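Local structure of endonuclease V (Homo sapiens, 6OZE) at residues W28-F34 and A211-L215; Y71-R75 and Q102-K106; L96-V100 and L134-L140. The protein acts as an inosine-specific endoribonuclease, probably cleaving RNA near deaminated adenosines in a metal-dependent reaction. The protein carries 4 engineered substitutions. The contacts are given in a common frame with arbitrary orientation. Residues are numbered along the deposited sequence.

Contact 1 (W28-F34 and A211-L215)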
loop_
_atom_site.group_PDB
_atom_site.type_symbol
_atom_site.label_atom_id
_atom_site.label_comp_id
_atom_site.label_asym_id
_atom_site.label_seq_id
_atom_site.Cartn_x
_atom_site.Cartn_y
_atom_site.Cartn_z
ATOM N N TRP A 28 3.291 5.334 18.950
ATOM C CA TRP A 28 4.505 4.932 18.243
ATOM C C TRP A 28 4.718 5.745 16.975
ATOM O O TRP A 28 5.858 5.928 16.544
ATOM C CB TRP A 28 4.529 3.427 17.953
ATOM C CG TRP A 28 3.458 2.914 17.016
ATOM C CD1 TRP A 28 2.298 2.286 17.375
ATOM C CD2 TRP A 28 3.459 2.961 15.578
ATOM N NE1 TRP A 28 1.573 1.945 16.254
ATOM C CE2 TRP A 28 2.262 2.345 15.138
ATOM C CE3 TRP A 28 4.352 3.459 14.620
ATOM C CZ2 TRP A 28 1.926 2.232 13.785
ATOM C CZ3 TRP A 28 4.022 3.341 13.274
ATOM C CH2 TRP A 28 2.817 2.721 12.869
ATOM N N GLN A 29 3.640 6.250 16.372
ATOM C CA GLN A 29 3.765 7.007 15.134
ATOM C C GLN A 29 4.370 8.380 15.360
ATOM O O GLN A 29 4.886 8.979 14.409
ATOM C CB GLN A 29 2.387 7.156 14.485
ATOM C CG GLN A 29 1.762 5.840 14.069
ATOM C CD GLN A 29 0.318 6.008 13.678
ATOM O OE1 GLN A 29 -0.442 6.675 14.381
ATOM N NE2 GLN A 29 -0.073 5.426 12.543
ATOM N N ARG A 30 4.306 8.892 16.585
ATOM C CA ARG A 30 4.780 10.224 16.917
ATOM C C ARG A 30 6.170 10.205 17.537
ATOM O O ARG A 30 6.626 11.231 18.048
ATOM C CB ARG A 30 3.780 10.929 17.838
ATOM C CG ARG A 30 2.366 11.019 17.244
ATOM C CD ARG A 30 1.400 11.754 18.157
ATOM N NE ARG A 30 0.955 10.935 19.281
ATOM C CZ ARG A 30 -0.206 10.286 19.322
ATOM N NH1 ARG A 30 -1.047 10.357 18.300
ATOM N NH2 ARG A 30 -0.527 9.566 20.389
ATOM N N ASP A 31 6.844 9.063 17.512
ATOM C CA ASP A 31 8.202 8.952 18.025
ATOM C C ASP A 31 9.186 8.886 16.869
ATOM O O ASP A 31 8.935 8.187 15.884
ATOM C CB ASP A 31 8.343 7.674 18.848
ATOM C CG ASP A 31 9.698 7.564 19.507
ATOM O OD1 ASP A 31 9.892 8.196 20.566
ATOM O OD2 ASP A 31 10.574 6.869 18.953
ATOM N N PRO A 32 10.316 9.598 16.967
ATOM C CA PRO A 32 11.257 9.634 15.833
ATOM C C PRO A 32 11.756 8.269 15.390
ATOM O O PRO A 32 11.890 8.027 14.184
ATOM C CB PRO A 32 12.386 10.535 16.347
ATOM C CG PRO A 32 11.713 11.427 17.350
ATOM C CD PRO A 32 10.659 10.576 18.012
ATOM N N ALA A 33 11.985 7.347 16.322
ATOM C CA ALA A 33 12.427 6.004 15.969
ATOM C C ALA A 33 11.309 4.979 16.009
ATOM O O ALA A 33 11.579 3.777 15.909
ATOM C CB ALA A 33 13.579 5.571 16.880
ATOM N N PHE A 34 10.057 5.431 16.102
ATOM C CA PHE A 34 8.905 4.541 16.155
ATOM C C PHE A 34 8.987 3.586 17.339
ATOM O O PHE A 34 8.636 2.404 17.230
ATOM C CB PHE A 34 8.672 3.790 14.837
ATOM C CG PHE A 34 8.458 4.696 13.664
ATOM C CD1 PHE A 34 7.316 5.477 13.581
ATOM C CD2 PHE A 34 9.411 4.792 12.661
ATOM C CE1 PHE A 34 7.109 6.319 12.506
ATOM C CE2 PHE A 34 9.215 5.640 11.575
ATOM C CZ PHE A 34 8.059 6.404 11.500
ATOM N N ALA A 211 4.666 10.879 8.843
ATOM C CA ALA A 211 5.044 9.648 9.532
ATOM C C ALA A 211 5.081 8.459 8.582
ATOM O O ALA A 211 5.949 7.587 8.701
ATOM C CB ALA A 211 4.079 9.365 10.681
ATOM N N ALA A 212 4.123 8.386 7.653
ATOM C CA ALA A 212 4.108 7.301 6.682
ATOM C C ALA A 212 5.382 7.280 5.852
ATOM O O ALA A 212 5.932 6.209 5.578
ATOM C CB ALA A 212 2.888 7.452 5.771
ATOM N N VAL A 213 5.860 8.454 5.439
ATOM C CA VAL A 213 7.071 8.509 4.628
ATOM C C VAL A 213 8.273 8.062 5.444
ATOM O O VAL A 213 9.137 7.322 4.955
ATOM C CB VAL A 213 7.238 9.915 4.028
ATOM C CG1 VAL A 213 8.611 10.074 3.369
ATOM C CG2 VAL A 213 6.140 10.164 3.035
ATOM N N ARG A 214 8.351 8.507 6.699
ATOM C CA ARG A 214 9.457 8.098 7.555
ATOM C C ARG A 214 9.426 6.597 7.823
ATOM O O ARG A 214 10.476 5.945 7.834
ATOM C CB ARG A 214 9.430 8.887 8.854
ATOM C CG ARG A 214 9.661 10.372 8.641
ATOM C CD ARG A 214 10.150 11.051 9.907
ATOM N NE ARG A 214 9.386 10.646 11.084
ATOM C CZ ARG A 214 9.816 9.779 11.994
ATOM N NH1 ARG A 214 9.045 9.474 13.029
ATOM N NH2 ARG A 214 11.014 9.217 11.865
ATOM N N LEU A 215 8.239 6.037 8.057
ATOM C CA LEU A 215 8.146 4.599 8.282
ATOM C C LEU A 215 8.580 3.828 7.044
ATOM O O LEU A 215 9.291 2.819 7.143
ATOM C CB LEU A 215 6.700 4.208 8.622
ATOM C CG LEU A 215 6.455 2.708 8.787
ATOM C CD1 LEU A 215 7.307 2.158 9.918
ATOM C CD2 LEU A 215 4.965 2.450 9.038
#
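A type I beta turn, Asp-31 to Phe-34, is clamped onto helix 209-218 of this RNase H-like domain by one arginine. Start with Arg-214: its aliphatic part reaches from the helix to the loop, and the guanidinium sits edge-on to the turn's carbonyls. NH1 of Arg-214 donates to O of Asp-31 at 3.1 Å, and NH2 of Arg-214 to O of Pro-32 at 2.7 Å, so the charge is met here by main-chain carbonyls of the turn. The same guanidinium lies flat on the ring of Phe-34, a cation-pi stack with centres 4.5 Å apart and planes only 3° from parallel. Leu-215 supports the opposite face of that ring with CD1, leaving Phe-34 sandwiched between a cation and an aliphatic side chain; Leu-215 also touches Leu-37, which belongs to a bound sodium site. Nearer the start of the helix segment, CB of Ala-211 packs 3.8 Å from O of Gln-29. The turn has internal bracing too: O of Asp-31 accepts from N of Phe-34 at 3.0 Å, and an Asx turn closes where OD2 of Asp-31 accepts from N of Ala-33, also at 3.0 Å.

Contact 2 (Y71-R75 and Q102-K106)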
loop_
_atom_site.group_PDB
_atom_site.type_symbol
_atom_site.label_atom_id
_atom_site.label_comp_id
_atom_site.label_asym_id
_atom_site.label_seq_id
_atom_site.Cartn_x
_atom_site.Cartn_y
_atom_site.Cartn_z
ATOM N N TYR A 71 5.416 -13.928 10.046
ATOM C CA TYR A 71 4.190 -14.571 9.587
ATOM C C TYR A 71 4.090 -14.377 8.088
ATOM O O TYR A 71 4.404 -13.298 7.579
ATOM C CB TYR A 71 2.953 -13.936 10.237
ATOM C CG TYR A 71 1.638 -14.531 9.772
ATOM C CD1 TYR A 71 1.128 -15.659 10.373
ATOM C CD2 TYR A 71 0.917 -13.952 8.733
ATOM C CE1 TYR A 71 -0.070 -16.209 9.964
ATOM C CE2 TYR A 71 -0.299 -14.508 8.310
ATOM C CZ TYR A 71 -0.771 -15.633 8.932
ATOM O OH TYR A 71 -1.974 -16.200 8.537
ATOM N N GLU A 72 3.639 -15.409 7.382
ATOM C CA GLU A 72 3.371 -15.252 5.962
ATOM C C GLU A 72 2.232 -16.169 5.556
ATOM O O GLU A 72 2.152 -17.315 6.010
ATOM C CB GLU A 72 4.611 -15.548 5.107
ATOM C CG GLU A 72 5.213 -16.919 5.314
ATOM C CD GLU A 72 6.513 -17.099 4.550
ATOM O OE1 GLU A 72 7.306 -16.135 4.484
ATOM O OE2 GLU A 72 6.735 -18.200 4.011
ATOM N N GLU A 73 1.338 -15.650 4.714
ATOM C CA GLU A 73 0.266 -16.469 4.169
ATOM C C GLU A 73 -0.034 -15.998 2.758
ATOM O O GLU A 73 -0.157 -14.794 2.518
ATOM C CB GLU A 73 -0.984 -16.393 5.046
ATOM C CG GLU A 73 -2.156 -17.270 4.545
ATOM C CD GLU A 73 -1.885 -18.770 4.623
ATOM O OE1 GLU A 73 -1.010 -19.197 5.405
ATOM O OE2 GLU A 73 -2.574 -19.531 3.908
ATOM N N SER A 74 -0.150 -16.949 1.827
ATOM C CA SER A 74 -0.466 -16.647 0.435
ATOM C C SER A 74 -1.602 -17.556 0.008
ATOM O O SER A 74 -1.657 -18.719 0.422
ATOM C CB SER A 74 0.717 -16.946 -0.478
ATOM O OG SER A 74 1.813 -16.084 -0.182
ATOM N N ARG A 75 -2.513 -17.035 -0.809
ATOM C CA ARG A 75 -3.630 -17.837 -1.293
ATOM C C ARG A 75 -3.924 -17.480 -2.738
ATOM O O ARG A 75 -4.008 -16.298 -3.082
ATOM C CB ARG A 75 -4.880 -17.598 -0.441
ATOM C CG ARG A 75 -4.739 -18.088 0.975
ATOM C CD ARG A 75 -5.917 -18.950 1.366
ATOM N NE ARG A 75 -6.737 -18.284 2.369
ATOM C CZ ARG A 75 -6.442 -18.257 3.663
ATOM N NH1 ARG A 75 -5.348 -18.863 4.104
ATOM N NH2 ARG A 75 -7.240 -17.626 4.514
ATOM N N GLN A 102 -8.145 -13.859 9.087
ATOM C CA GLN A 102 -7.590 -15.160 9.442
ATOM C C GLN A 102 -6.463 -15.017 10.460
ATOM O O GLN A 102 -6.408 -15.749 11.458
ATOM C CB GLN A 102 -7.079 -15.884 8.195
ATOM C CG GLN A 102 -6.272 -17.133 8.536
ATOM C CD GLN A 102 -5.480 -17.684 7.367
ATOM O OE1 GLN A 102 -5.299 -17.014 6.351
ATOM N NE2 GLN A 102 -4.997 -18.916 7.508
ATOM N N LEU A 103 -5.557 -14.073 10.224
ATOM C CA LEU A 103 -4.482 -13.829 11.181
ATOM C C LEU A 103 -5.045 -13.395 12.533
ATOM O O LEU A 103 -4.631 -13.901 13.579
ATOM C CB LEU A 103 -3.530 -12.776 10.615
ATOM C CG LEU A 103 -2.358 -12.424 11.536
ATOM C CD1 LEU A 103 -1.571 -13.678 11.901
ATOM C CD2 LEU A 103 -1.470 -11.369 10.875
ATOM N N ARG A 104 -6.001 -12.458 12.522
ATOM C CA ARG A 104 -6.542 -11.911 13.766
ATOM C C ARG A 104 -7.139 -12.999 14.649
ATOM O O ARG A 104 -7.080 -12.903 15.881
ATOM C CB ARG A 104 -7.592 -10.836 13.458
ATOM C CG ARG A 104 -7.793 -9.810 14.574
ATOM C CD ARG A 104 -9.039 -8.943 14.359
ATOM N NE ARG A 104 -9.010 -8.173 13.114
ATOM C CZ ARG A 104 -8.588 -6.914 13.012
ATOM N NH1 ARG A 104 -8.147 -6.265 14.080
ATOM N NH2 ARG A 104 -8.608 -6.298 11.836
ATOM N N GLU A 105 -7.704 -14.044 14.044
ATOM C CA GLU A 105 -8.299 -15.137 14.801
ATOM C C GLU A 105 -7.307 -16.260 15.079
ATOM O O GLU A 105 -7.377 -16.901 16.135
ATOM C CB GLU A 105 -9.516 -15.681 14.050
ATOM C CG GLU A 105 -10.624 -14.658 13.877
ATOM C CD GLU A 105 -11.735 -15.138 12.964
ATOM O OE1 GLU A 105 -11.627 -16.261 12.425
ATOM O OE2 GLU A 105 -12.716 -14.387 12.780
ATOM N N LYS A 106 -6.385 -16.513 14.151
ATOM C CA LYS A 106 -5.438 -17.612 14.301
ATOM C C LYS A 106 -4.293 -17.248 15.244
ATOM O O LYS A 106 -3.930 -18.032 16.128
ATOM C CB LYS A 106 -4.907 -18.026 12.925
ATOM C CG LYS A 106 -3.759 -19.024 12.943
ATOM C CD LYS A 106 -3.359 -19.434 11.527
ATOM C CE LYS A 106 -3.023 -18.224 10.670
ATOM N NZ LYS A 106 -2.459 -18.589 9.327
HETATM O O HOH W 1 -3.722 -15.075 6.845
#
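This is a surface contact between the edge strand 69-78 of the RNase H-like sheet and the C-terminal end of helix 89-106, which packs across one face of that sheet. Tyr-71, Glu-73 and Arg-75 alternate along the strand and point toward the helix, while Glu-72 and Ser-74 face helix 226-242. CD1 of Leu-103 sits over the face of the Tyr-71 ring, 3.5 Å from its centroid and 12° off the normal, a CH-pi contact. At the far end of the ring, NZ of Lys-106 donates to OH of Tyr-71 at 2.6 Å, and one water bridges OH of Tyr-71 (2.7 Å) to OE1 of Gln-102 (2.5 Å). OE1 of Gln-102 also receives weak bonds from NH1 (2.9 Å) and NH2 (2.7 Å) of Arg-75, whose NH1 makes a salt bridge to OE2 of Glu-73 at 2.9 Å. The contact therefore mixes two kinds of chemistry: apolar packing on buried Leu-103 gives way to polar and water-mediated bonds among partly or fully exposed side chains.

Contact 3 (L96-V100 and L134-L140)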
loop_
_atom_site.group_PDB
_atom_site.type_symbol
_atom_site.label_atom_id
_atom_site.label_comp_id
_atom_site.label_asym_id
_atom_site.label_seq_id
_atom_site.Cartn_x
_atom_site.Cartn_y
_atom_site.Cartn_z
ATOM N N LEU A 96 -7.601 -9.531 0.641
ATOM C CA LEU A 96 -6.656 -9.076 1.643
ATOM C C LEU A 96 -7.326 -8.980 3.004
ATOM O O LEU A 96 -6.733 -9.341 4.026
ATOM C CB LEU A 96 -6.086 -7.724 1.222
ATOM C CG LEU A 96 -5.286 -7.767 -0.079
ATOM C CD1 LEU A 96 -4.768 -6.352 -0.411
ATOM C CD2 LEU A 96 -4.117 -8.727 0.067
ATOM N N LEU A 97 -8.565 -8.491 3.040
ATOM C CA LEU A 97 -9.273 -8.427 4.312
ATOM C C LEU A 97 -9.434 -9.814 4.931
ATOM O O LEU A 97 -9.290 -9.977 6.149
ATOM C CB LEU A 97 -10.618 -7.729 4.122
ATOM C CG LEU A 97 -11.251 -7.122 5.370
ATOM C CD1 LEU A 97 -12.125 -5.973 4.971
ATOM C CD2 LEU A 97 -12.074 -8.162 6.080
ATOM N N GLU A 98 -9.724 -10.833 4.106
ATOM C CA GLU A 98 -9.859 -12.196 4.606
ATOM C C GLU A 98 -8.554 -12.716 5.202
ATOM O O GLU A 98 -8.567 -13.444 6.205
ATOM C CB GLU A 98 -10.324 -13.115 3.477
ATOM C CG GLU A 98 -10.701 -14.501 3.924
ATOM C CD GLU A 98 -12.001 -14.528 4.712
ATOM O OE1 GLU A 98 -12.787 -13.560 4.607
ATOM O OE2 GLU A 98 -12.233 -15.519 5.433
ATOM N N LEU A 99 -7.420 -12.376 4.587
ATOM C CA LEU A 99 -6.143 -12.807 5.150
ATOM C C LEU A 99 -5.885 -12.148 6.499
ATOM O O LEU A 99 -5.390 -12.800 7.426
ATOM C CB LEU A 99 -4.993 -12.481 4.191
ATOM C CG LEU A 99 -4.984 -13.280 2.883
ATOM C CD1 LEU A 99 -3.882 -12.726 1.952
ATOM C CD2 LEU A 99 -4.773 -14.747 3.164
ATOM N N VAL A 100 -6.204 -10.857 6.622
ATOM C CA VAL A 100 -5.997 -10.169 7.895
ATOM C C VAL A 100 -6.884 -10.772 8.975
ATOM O O VAL A 100 -6.442 -11.009 10.107
ATOM C CB VAL A 100 -6.229 -8.656 7.726
ATOM C CG1 VAL A 100 -6.149 -7.952 9.080
ATOM C CG2 VAL A 100 -5.212 -8.078 6.764
ATOM N N LEU A 134 -8.639 -0.680 2.237
ATOM C CA LEU A 134 -8.263 -1.740 3.163
ATOM C C LEU A 134 -8.103 -1.197 4.579
ATOM O O LEU A 134 -8.508 -1.848 5.550
ATOM C CB LEU A 134 -6.971 -2.410 2.682
ATOM C CG LEU A 134 -6.457 -3.573 3.527
ATOM C CD1 LEU A 134 -7.430 -4.769 3.480
ATOM C CD2 LEU A 134 -5.083 -3.983 3.030
ATOM N N GLY A 135 -7.509 -0.002 4.723
ATOM C CA GLY A 135 -7.317 0.556 6.054
ATOM C C GLY A 135 -8.617 0.802 6.798
ATOM O O GLY A 135 -8.746 0.475 7.982
ATOM N N VAL A 136 -9.604 1.401 6.131
ATOM C CA VAL A 136 -10.868 1.704 6.802
ATOM C C VAL A 136 -11.577 0.420 7.220
ATOM O O VAL A 136 -12.167 0.338 8.304
ATOM C CB VAL A 136 -11.755 2.594 5.906
ATOM C CG1 VAL A 136 -13.198 2.587 6.381
ATOM C CG2 VAL A 136 -11.218 4.027 5.877
ATOM N N LEU A 137 -11.541 -0.601 6.353
ATOM C CA LEU A 137 -12.273 -1.832 6.639
ATOM C C LEU A 137 -11.577 -2.690 7.693
ATOM O O LEU A 137 -12.259 -3.323 8.502
ATOM C CB LEU A 137 -12.508 -2.609 5.344
ATOM C CG LEU A 137 -13.554 -2.003 4.404
ATOM C CD1 LEU A 137 -13.603 -2.801 3.112
ATOM C CD2 LEU A 137 -14.938 -1.969 5.051
ATOM N N THR A 138 -10.241 -2.714 7.718
ATOM C CA THR A 138 -9.528 -3.398 8.795
ATOM C C THR A 138 -9.407 -2.547 10.051
ATOM O O THR A 138 -9.102 -3.093 11.120
ATOM C CB THR A 138 -8.110 -3.779 8.363
ATOM O OG1 THR A 138 -7.372 -2.598 8.036
ATOM C CG2 THR A 138 -8.138 -4.713 7.155
ATOM N N ASP A 139 -9.653 -1.234 9.944
ATOM C CA ASP A 139 -9.349 -0.256 10.998
ATOM C C ASP A 139 -7.907 -0.382 11.482
ATOM O O ASP A 139 -7.629 -0.374 12.679
ATOM C CB ASP A 139 -10.331 -0.317 12.160
ATOM C CG ASP A 139 -10.377 0.983 12.940
ATOM O OD1 ASP A 139 -10.089 2.051 12.346
ATOM O OD2 ASP A 139 -10.691 0.933 14.145
ATOM N N LEU A 140 -6.991 -0.533 10.539
ATOM C CA LEU A 140 -5.578 -0.564 10.859
ATOM C C LEU A 140 -4.887 0.618 10.199
ATOM O O LEU A 140 -5.272 1.035 9.103
ATOM C CB LEU A 140 -4.921 -1.844 10.335
ATOM C CG LEU A 140 -5.233 -3.165 11.039
ATOM C CD1 LEU A 140 -4.594 -4.312 10.263
ATOM C CD2 LEU A 140 -4.737 -3.128 12.485
#
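Two helices, 89-106 and 130-138, lie side by side over the RNase H-like sheet, the latter being the crossover of a beta-alpha-beta unit joining parallel strands 115-118 and 142-146. Their short axes cross at -39°, 10.6 Å apart; no hydrogen bond crosses between 96-100 and 134-140, and side chains meet through carbon atoms. CD1 of Leu-134 is the first bump, pushing into the hollow beside the backbone of 96-97, 4.0 Å from CB of Leu-96 and 3.9 Å from N of Leu-97. Leu-97 answers, its CD1 3.4 Å from CB of Leu-137 toward the more exposed side of the interface. One turn on from Leu-134, CG2 of Thr-138 fills the gap between Leu-97 and Val-100, 4.3 Å from CG of Leu-97 and CG1 of Val-100. A Schellman motif with Asp-139 at C-prime ends the helix and swings Leu-140 back, its CD1 4.1 Å from CG1 of Val-100. While CG2 of Thr-138 faces the other helix, its OG1 turns back, donating to O of Leu-134 at 2.8 Å.

How the contacts relate
Contacts 2 and 3 share helix 89-106 and lie about 12 Å apart between centres: contact 3 uses its middle against a neighbouring helix, contact 2 its last turn against the edge strand. They touch directly: Leu-99 of contact 3 packs on Glu-73 and Arg-75 of contact 2, and Arg-104 makes a weak hydrogen bond to O of Thr-138. Contact 3 is buried and apolar, while contact 2, at the surface, mixes a CH-pi contact with polar bonds and a water. Contact 1 stands apart, its centre about 25 Å from contact 2 and about 21 Å from contact 3, and ties the loop between helix 3-17 and strand 39-47 to helix 209-218. It is mostly buried, yet an exposed arginine supplies its polar bonds.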